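Enoyl-CoA hydratase/carnithine racemase (Thermus thermophilus JL-18, PDB 6SL9) isomerises an epoxide of phenylacetyl-CoA to oxepin-CoA, a step in bacterial phenylacetic acid catabolism and in tropodithietic acid biosynthesis. Local coordinates at the interface of chains A and B. Sequence-based numbering; all coordinates share one arbitrary frame. Chains: chain A/B, Enoyl-CoA hydratase/carnithine racemase.

Contact 1: the interface of chains A and B. Residues chain A 78, 82; chain B 225, 228-229.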
ATOM      1  N   GLU A  78      -5.434  -8.599  26.315  1.00 12.03           N
ATOM      2  CA  GLU A  78      -4.051  -8.110  26.221  1.00 11.83           C
ATOM      3  C   GLU A  78      -3.099  -9.209  26.678  1.00 13.28           C
ATOM      4  O   GLU A  78      -2.107  -9.495  25.990  1.00 12.73           O
ATOM      5  CB  GLU A  78      -3.827  -6.773  26.931  1.00 13.03           C
ATOM      6  CG  GLU A  78      -2.393  -6.293  26.830  1.00 14.36           C
ATOM      7  CD  GLU A  78      -2.091  -4.989  27.528  1.00 17.45           C
ATOM      8  OE1 GLU A  78      -3.015  -4.251  27.853  1.00 19.66           O
ATOM      9  OE2 GLU A  78      -0.846  -4.713  27.668  1.00 21.40           O
ATOM     10  N   ARG A  82      -0.510 -11.086  24.223  1.00 12.96           N
ATOM     11  CA  ARG A  82       0.923 -10.948  24.485  1.00 14.59           C
ATOM     12  C   ARG A  82       1.551 -12.329  24.578  1.00 13.69           C
ATOM     13  O   ARG A  82       2.694 -12.519  24.131  1.00 15.99           O
ATOM     14  CB  ARG A  82       1.209 -10.127  25.755  1.00 14.94           C
ATOM     15  CG  ARG A  82       1.047  -8.641  25.494  1.00 17.16           C
ATOM     16  CD  ARG A  82       1.469  -7.833  26.735  1.00 20.05           C
ATOM     17  NE  ARG A  82       1.259  -6.408  26.576  1.00 22.39           N
ATOM     18  CZ  ARG A  82       2.003  -5.571  25.833  1.00 20.63           C
ATOM     19  NH1 ARG A  82       3.056  -6.028  25.178  1.00 23.76           N
ATOM     20  NH2 ARG A  82       1.671  -4.278  25.755  1.00 20.89           N
TER
ATOM     21  N   ALA B 225       1.804  -5.720  19.491  1.00 10.88           N
ATOM     22  CA  ALA B 225       1.647  -5.146  20.834  1.00 10.87           C
ATOM     23  C   ALA B 225       0.442  -4.214  20.878  1.00 10.64           C
ATOM     24  O   ALA B 225      -0.334  -4.229  21.824  1.00 12.03           O
ATOM     25  CB  ALA B 225       2.911  -4.447  21.239  1.00 11.53           C
ATOM     26  N   ALA B 228      -2.727  -6.150  20.837  1.00 10.23           N
ATOM     27  CA  ALA B 228      -2.970  -6.726  22.184  1.00 10.56           C
ATOM     28  C   ALA B 228      -3.611  -5.666  23.091  1.00 11.09           C
ATOM     29  O   ALA B 228      -4.569  -5.959  23.791  1.00 11.93           O
ATOM     30  CB  ALA B 228      -1.681  -7.283  22.762  1.00 11.12           C
ATOM     31  N   VAL B 229      -3.040  -4.468  23.128  1.00 11.44           N
ATOM     32  CA  VAL B 229      -3.580  -3.421  24.005  1.00 11.33           C
ATOM     33  C   VAL B 229      -5.006  -3.095  23.614  1.00 10.97           C
ATOM     34  O   VAL B 229      -5.899  -3.025  24.477  1.00 11.35           O
ATOM     35  CB  VAL B 229      -2.678  -2.173  23.964  1.00 12.82           C
ATOM     36  CG1 VAL B 229      -3.299  -0.983  24.680  1.00 14.26           C
ATOM     37  CG2 VAL B 229      -1.305  -2.451  24.542  1.00 14.32           C
TER
HETATM   38  O   HOH W   1      -5.451  -3.283  27.170  1.00 17.32           O
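B:Val229 presses its CG2 methyl against the A:Glu78/A:Arg82 pair, where two helices of neighbouring crotonase-family subunits pack. Helix 77-93 of chain A supplies the pair, and helix 220-235 of chain B supplies the valine. CG2 of B:Val229 lies 4.0 Å from the carboxylate carbon CD of A:Glu78. The same B:Val229 CG2 is 3.7 Å from the guanidinium nitrogen NH2 of A:Arg82. B:Val229 runs alongside both side chains and points the same way. Next to it, the CB of B:Ala228 meets the aliphatic CG of A:Arg82 at 4.1 Å. The backbone O of B:Ala228 sits 3.3 Å from CA of A:Glu78. B:Ala225, one turn earlier, adds a small methyl near the guanidinium.

The polar rim is mostly a salt bridge within chain A, tied to chain B by a water. A:Glu78 has CG anti to the backbone N (chi1 180°) and continues extended, which carries its carboxylate to A:Arg82. A:Arg82 grips OE2 side-on in the guanidinium plane. NE of A:Arg82 bonds at 2.9 Å to the anti lone pair of A:Glu78 OE2. NH2 of A:Arg82 adds a longer bond of 3.2 Å to the same A:Glu78 OE2, from above the carboxylate plane. OE1 of A:Glu78 binds a water at 2.7 Å, and this water also binds the B:Val229 carbonyl O.

Contact 2: the interface of chains A and B. Residues chain A 153-154, 157-158; chain B 118, 120, 149-150, 175, 178.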
ATOM      1  N   LEU A 153      -5.654   0.274   1.800  1.00 12.85           N
ATOM      2  CA  LEU A 153      -6.445   0.790   2.931  1.00 12.29           C
ATOM      3  C   LEU A 153      -7.943   0.828   2.596  1.00 11.09           C
ATOM      4  O   LEU A 153      -8.772   0.574   3.484  1.00 11.75           O
ATOM      5  CB  LEU A 153      -5.937   2.170   3.308  1.00 12.52           C
ATOM      6  CG  LEU A 153      -6.709   2.854   4.412  1.00 13.35           C
ATOM      7  CD1 LEU A 153      -6.671   2.065   5.704  1.00 16.44           C
ATOM      8  CD2 LEU A 153      -6.196   4.274   4.628  1.00 16.13           C
ATOM      9  N   ALA A 154      -8.306   1.160   1.368  1.00 12.37           N
ATOM     10  CA  ALA A 154      -9.745   1.332   1.060  1.00 12.10           C
ATOM     11  C   ALA A 154     -10.493   0.020   1.239  1.00 12.06           C
ATOM     12  O   ALA A 154     -11.543  -0.030   1.911  1.00 12.57           O
ATOM     13  CB  ALA A 154      -9.911   1.841  -0.357  1.00 14.45           C
ATOM     14  N   GLN A 157     -10.603  -1.043   5.004  1.00 12.08           N
ATOM     15  CA  GLN A 157     -11.688  -0.353   5.784  1.00 13.29           C
ATOM     16  C   GLN A 157     -12.984  -1.112   5.629  1.00 12.69           C
ATOM     17  O   GLN A 157     -13.710  -1.359   6.636  1.00 14.14           O
ATOM     18  CB  GLN A 157     -11.881   1.076   5.221  1.00 13.37           C
ATOM     19  CG  GLN A 157     -10.766   1.979   5.674  1.00 14.25           C
ATOM     20  CD  GLN A 157     -10.815   3.295   4.892  1.00 12.82           C
ATOM     21  OE1 GLN A 157     -11.093   3.346   3.668  1.00 13.40           O
ATOM     22  NE2 GLN A 157     -10.398   4.301   5.600  1.00 13.85           N
ATOM     23  N   GLU A 158     -13.355  -1.399   4.381  1.00 12.79           N
ATOM     24  CA  GLU A 158     -14.673  -2.045   4.160  1.00 15.30           C
ATOM     25  C   GLU A 158     -14.668  -3.439   4.803  1.00 13.13           C
ATOM     26  O   GLU A 158     -15.632  -3.849   5.445  1.00 13.80           O
ATOM     27  CB  GLU A 158     -14.862  -2.122   2.653  1.00 17.41           C
ATOM     28  CG  GLU A 158     -16.181  -2.692   2.201  1.00 22.86           C
ATOM     29  CD  GLU A 158     -16.388  -2.634   0.706  1.00 32.44           C
ATOM     30  OE1 GLU A 158     -15.480  -2.161  -0.064  1.00 33.06           O
ATOM     31  OE2 GLU A 158     -17.484  -3.065   0.307  1.00 43.32           O
TER
ATOM     32  N   ASP B 118     -14.571   6.861   6.625  1.00 10.95           N
ATOM     33  CA  ASP B 118     -14.287   5.418   6.775  1.00 11.51           C
ATOM     34  C   ASP B 118     -14.918   4.614   5.667  1.00 11.80           C
ATOM     35  O   ASP B 118     -14.307   3.672   5.138  1.00 12.76           O
ATOM     36  CB  ASP B 118     -14.791   4.922   8.104  1.00 11.69           C
ATOM     37  CG  ASP B 118     -14.148   5.593   9.269  1.00 12.53           C
ATOM     38  OD1 ASP B 118     -12.907   5.665   9.306  1.00 12.95           O
ATOM     39  OD2 ASP B 118     -14.904   6.085  10.144  1.00 13.01           O
ATOM     40  N   ARG B 120     -17.130   5.495   2.032  1.00 10.54           N
ATOM     41  CA  ARG B 120     -17.303   6.647   1.132  1.00 10.18           C
ATOM     42  C   ARG B 120     -18.175   6.244  -0.048  1.00 10.04           C
ATOM     43  O   ARG B 120     -17.925   5.231  -0.702  1.00 11.39           O
ATOM     44  CB  ARG B 120     -15.916   7.077   0.669  1.00  9.93           C
ATOM     45  CG  ARG B 120     -15.013   7.515   1.806  1.00 11.26           C
ATOM     46  CD  ARG B 120     -13.602   7.888   1.401  1.00 10.50           C
ATOM     47  NE  ARG B 120     -12.910   6.794   0.733  1.00 10.94           N
ATOM     48  CZ  ARG B 120     -12.354   5.766   1.367  1.00 11.10           C
ATOM     49  NH1 ARG B 120     -12.294   5.742   2.692  1.00 11.95           N
ATOM     50  NH2 ARG B 120     -11.769   4.799   0.655  1.00 12.39           N
ATOM     51  N   ARG B 149      -2.006   5.360   0.393  1.00 11.71           N
ATOM     52  CA  ARG B 149      -2.566   4.209   1.144  1.00 12.16           C
ATOM     53  C   ARG B 149      -3.853   3.703   0.453  1.00 12.14           C
ATOM     54  O   ARG B 149      -4.117   2.478   0.431  1.00 13.99           O
ATOM     55  CB  ARG B 149      -2.839   4.699   2.599  1.00 13.79           C
ATOM     56  CG  ARG B 149      -1.545   4.969   3.389  1.00 14.43           C
ATOM     57  CD  ARG B 149      -1.781   5.678   4.694  1.00 11.67           C
ATOM     58  NE  ARG B 149      -0.695   5.703   5.647  1.00 15.08           N
ATOM     59  CZ  ARG B 149       0.442   6.351   5.450  1.00 14.88           C
ATOM     60  NH1 ARG B 149       0.512   7.176   4.414  1.00 15.16           N
ATOM     61  NH2 ARG B 149       1.431   6.337   6.364  1.00 19.10           N
ATOM     62  N   LEU B 150      -4.695   4.621  -0.050  1.00 11.71           N
ATOM     63  CA  LEU B 150      -5.999   4.247  -0.626  1.00 13.26           C
ATOM     64  C   LEU B 150      -5.847   3.687  -2.036  1.00 14.77           C
ATOM     65  O   LEU B 150      -6.632   2.775  -2.361  1.00 19.68           O
ATOM     66  CB  LEU B 150      -6.941   5.446  -0.626  1.00 13.54           C
ATOM     67  CG  LEU B 150      -7.380   5.960   0.738  1.00 11.82           C
ATOM     68  CD1 LEU B 150      -8.156   7.240   0.562  1.00 13.75           C
ATOM     69  CD2 LEU B 150      -8.214   4.924   1.478  1.00 14.11           C
ATOM     70  N   GLY B 175     -10.598   2.746  -5.530  1.00 19.07           N
ATOM     71  CA  GLY B 175     -10.757   2.755  -4.055  1.00 19.05           C
ATOM     72  C   GLY B 175     -10.941   4.136  -3.454  1.00 16.80           C
ATOM     73  O   GLY B 175     -11.085   4.236  -2.216  1.00 19.51           O
ATOM     74  N   HIS B 178     -16.222   3.563  -2.060  1.00 12.88           N
ATOM     75  CA  HIS B 178     -16.684   2.163  -1.917  1.00 12.57           C
ATOM     76  C   HIS B 178     -17.930   1.852  -2.754  1.00 13.15           C
ATOM     77  O   HIS B 178     -18.162   0.690  -3.014  1.00 15.46           O
ATOM     78  CB  HIS B 178     -16.924   1.850  -0.444  1.00 11.98           C
ATOM     79  CG  HIS B 178     -15.688   1.992   0.405  1.00 11.95           C
ATOM     80  ND1 HIS B 178     -15.525   3.064   1.243  1.00 11.78           N
ATOM     81  CD2 HIS B 178     -14.608   1.180   0.538  1.00 15.15           C
ATOM     82  CE1 HIS B 178     -14.370   2.856   1.879  1.00 13.37           C
ATOM     83  NE2 HIS B 178     -13.766   1.745   1.432  1.00 14.44           N
TER
HETATM   84  O   HOH W   2     -15.810  -1.305  -2.440  1.00 38.78           O
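Helix 153-162 of chain A begins against the end of helix 143-151 of chain B, a helix-end junction between two crotonase-family subunits. A:Leu153, the first residue of its helix, donates its backbone N to the carbonyl O of B:Arg149 at 3.0 Å. Its CG is anti to the backbone N (chi1 177°), and the CD2 methyl of A:Leu153 meets CD2 of B:Leu150 at 3.8 Å. The two leucine side chains cross obliquely.

Beside them, B:His178 uses both ring nitrogens. ND1 accepts from the backbone N of B:Arg120, in the ring plane. NE2 of B:His178 donates to the carbonyl O of A:Ala154 at 2.9 Å, from 42° above the carbonyl plane. The two bonds hold the ring's rotation. An alanine in place of B:His178 would probably leave the A:Ala154 carbonyl without this donor and open a gap beside A:Glu158.

The B:Arg120 guanidinium carries one face against CE1 of that ring. NH1 of B:Arg120 gives a nearly straight bond (168° at H) to the amide OE1 of A:Gln157, at 2.9 Å. The two side chains meet at about a right angle. NH2 of B:Arg120 bonds at 3.0 Å to the carbonyl O of B:Gly175, which helps fix the arginine from its own chain. The CB of A:Ala154 packs at the guanidinium edge, beside B:Gly175. The carboxylate of A:Glu158 stands steeply to the B:His178 ring. A water joins A:Glu158 OE1 to the B:His178 carbonyl.

Contact 3: the interface of chains A and B. Residues chain A 67, 135; chain B 243-244, 247.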
ATOM      1  N   LEU A  67     -14.321 -19.370  21.276  1.00 18.36           N
ATOM      2  CA  LEU A  67     -14.782 -18.478  22.375  1.00 19.92           C
ATOM      3  C   LEU A  67     -14.911 -19.206  23.718  1.00 21.24           C
ATOM      4  O   LEU A  67     -14.888 -18.537  24.747  1.00 28.02           O
ATOM      5  CB  LEU A  67     -16.111 -17.843  21.958  1.00 26.15           C
ATOM      6  CG  LEU A  67     -16.027 -17.027  20.657  1.00 29.85           C
ATOM      7  CD1 LEU A  67     -17.369 -16.478  20.254  1.00 29.30           C
ATOM      8  CD2 LEU A  67     -15.012 -15.914  20.783  1.00 31.44           C
ATOM      9  N   ILE A 135     -18.365  -9.575  16.750  1.00 12.38           N
ATOM     10  CA  ILE A 135     -18.419  -9.800  18.219  1.00 13.57           C
ATOM     11  C   ILE A 135     -17.793  -8.638  18.995  1.00 11.83           C
ATOM     12  O   ILE A 135     -17.501  -8.751  20.190  1.00 13.97           O
ATOM     13  CB  ILE A 135     -17.862 -11.166  18.607  1.00 14.52           C
ATOM     14  CG1 ILE A 135     -16.383 -11.340  18.277  1.00 14.23           C
ATOM     15  CG2 ILE A 135     -18.695 -12.283  18.005  1.00 16.69           C
ATOM     16  CD1 ILE A 135     -15.728 -12.591  18.864  1.00 17.92           C
TER
ATOM     17  N   GLY B 243     -21.869  -9.406  21.958  1.00 13.66           N
ATOM     18  CA  GLY B 243     -21.494 -10.044  20.697  1.00 14.38           C
ATOM     19  C   GLY B 243     -21.289 -11.547  20.869  1.00 14.29           C
ATOM     20  O   GLY B 243     -21.725 -12.317  19.983  1.00 15.88           O
ATOM     21  N   VAL B 244     -20.661 -11.957  21.966  1.00 14.91           N
ATOM     22  CA  VAL B 244     -20.415 -13.402  22.215  1.00 15.55           C
ATOM     23  C   VAL B 244     -21.757 -14.104  22.445  1.00 16.59           C
ATOM     24  O   VAL B 244     -22.004 -15.223  21.858  1.00 18.23           O
ATOM     25  CB  VAL B 244     -19.439 -13.588  23.389  1.00 15.26           C
ATOM     26  CG1 VAL B 244     -19.372 -15.025  23.806  1.00 19.61           C
ATOM     27  CG2 VAL B 244     -18.070 -13.048  22.998  1.00 17.12           C
ATOM     28  N   PHE B 247     -23.637 -14.456  19.023  1.00 17.56           N
ATOM     29  CA  PHE B 247     -23.054 -15.518  18.193  1.00 18.56           C
ATOM     30  C   PHE B 247     -23.415 -16.890  18.727  1.00 20.36           C
ATOM     31  O   PHE B 247     -23.763 -17.786  17.874  1.00 18.84           O
ATOM     32  CB  PHE B 247     -21.547 -15.369  18.116  1.00 22.37           C
ATOM     33  CG  PHE B 247     -20.956 -16.469  17.267  1.00 25.53           C
ATOM     34  CD1 PHE B 247     -21.082 -16.432  15.881  1.00 27.69           C
ATOM     35  CD2 PHE B 247     -20.256 -17.528  17.843  1.00 23.81           C
ATOM     36  CE1 PHE B 247     -20.529 -17.432  15.097  1.00 33.81           C
ATOM     37  CE2 PHE B 247     -19.679 -18.521  17.059  1.00 32.98           C
ATOM     38  CZ  PHE B 247     -19.816 -18.464  15.685  1.00 46.41           C
TER
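A:Leu67 meets B:Phe247 through one methyl. CD1 of A:Leu67 lies 3.9 Å from ring carbon CD2 of B:Phe247. The methyl comes to the rim of the ring from one side of the ring plane and does not sit over the centre. The two side chains cross at a slant. B:Phe247 has CG anti to the backbone N (chi1 180°), which swings the ring off helix 238-249 towards chain A. The same CD1 of A:Leu67 faces CG1 of B:Val244 at 4.3 Å, a looser contact. B:Val244 and B:Phe247 are three residues apart on one helix, and the leucine tip fits against both.

A second apolar touch lies alongside. A:Ile135 packs on the backbone of B:Gly243. The CA atoms of A:Ile135 and B:Gly243 are 4.0 Å apart, an approach helped by the missing side chain of the glycine. The CG2 methyl of A:Ile135, placed anti to its own carbonyl carbon, reaches the carbonyl O of B:Gly243 at 3.6 Å. This oxygen marks the polar edge of the patch. In this patch the chains exchange no direct polar bond, so it rests on shape and apolar packing.

In the fold, A:Leu67 opens the short 3-10 helix 67-69 and A:Ile135 closes the 3-10 helix 132-135. Helix 238-249, the last helix of chain B, lies against both. In crotonases, segments like these lie near the active site, so the helix may cover part of that of chain A.

The C-alpha centres of contact 1 and contact 3 are about 19 Å apart, and each lies about 26 Å from that of contact 2. No residue is shared. Contacts 1 and 3 both use the C-terminal region of chain B, through the successive helices 220-235 and 238-249. Contact 2 uses earlier parts of chain B and, of the three, is the one with direct hydrogen bonds between the chains. The interface thus joins unlike surfaces of two identical subunits. Such pairing can repeat around a ring, which fits the three copies of the deposited assembly and the trimers that, often paired into hexamers, are typical of crotonases.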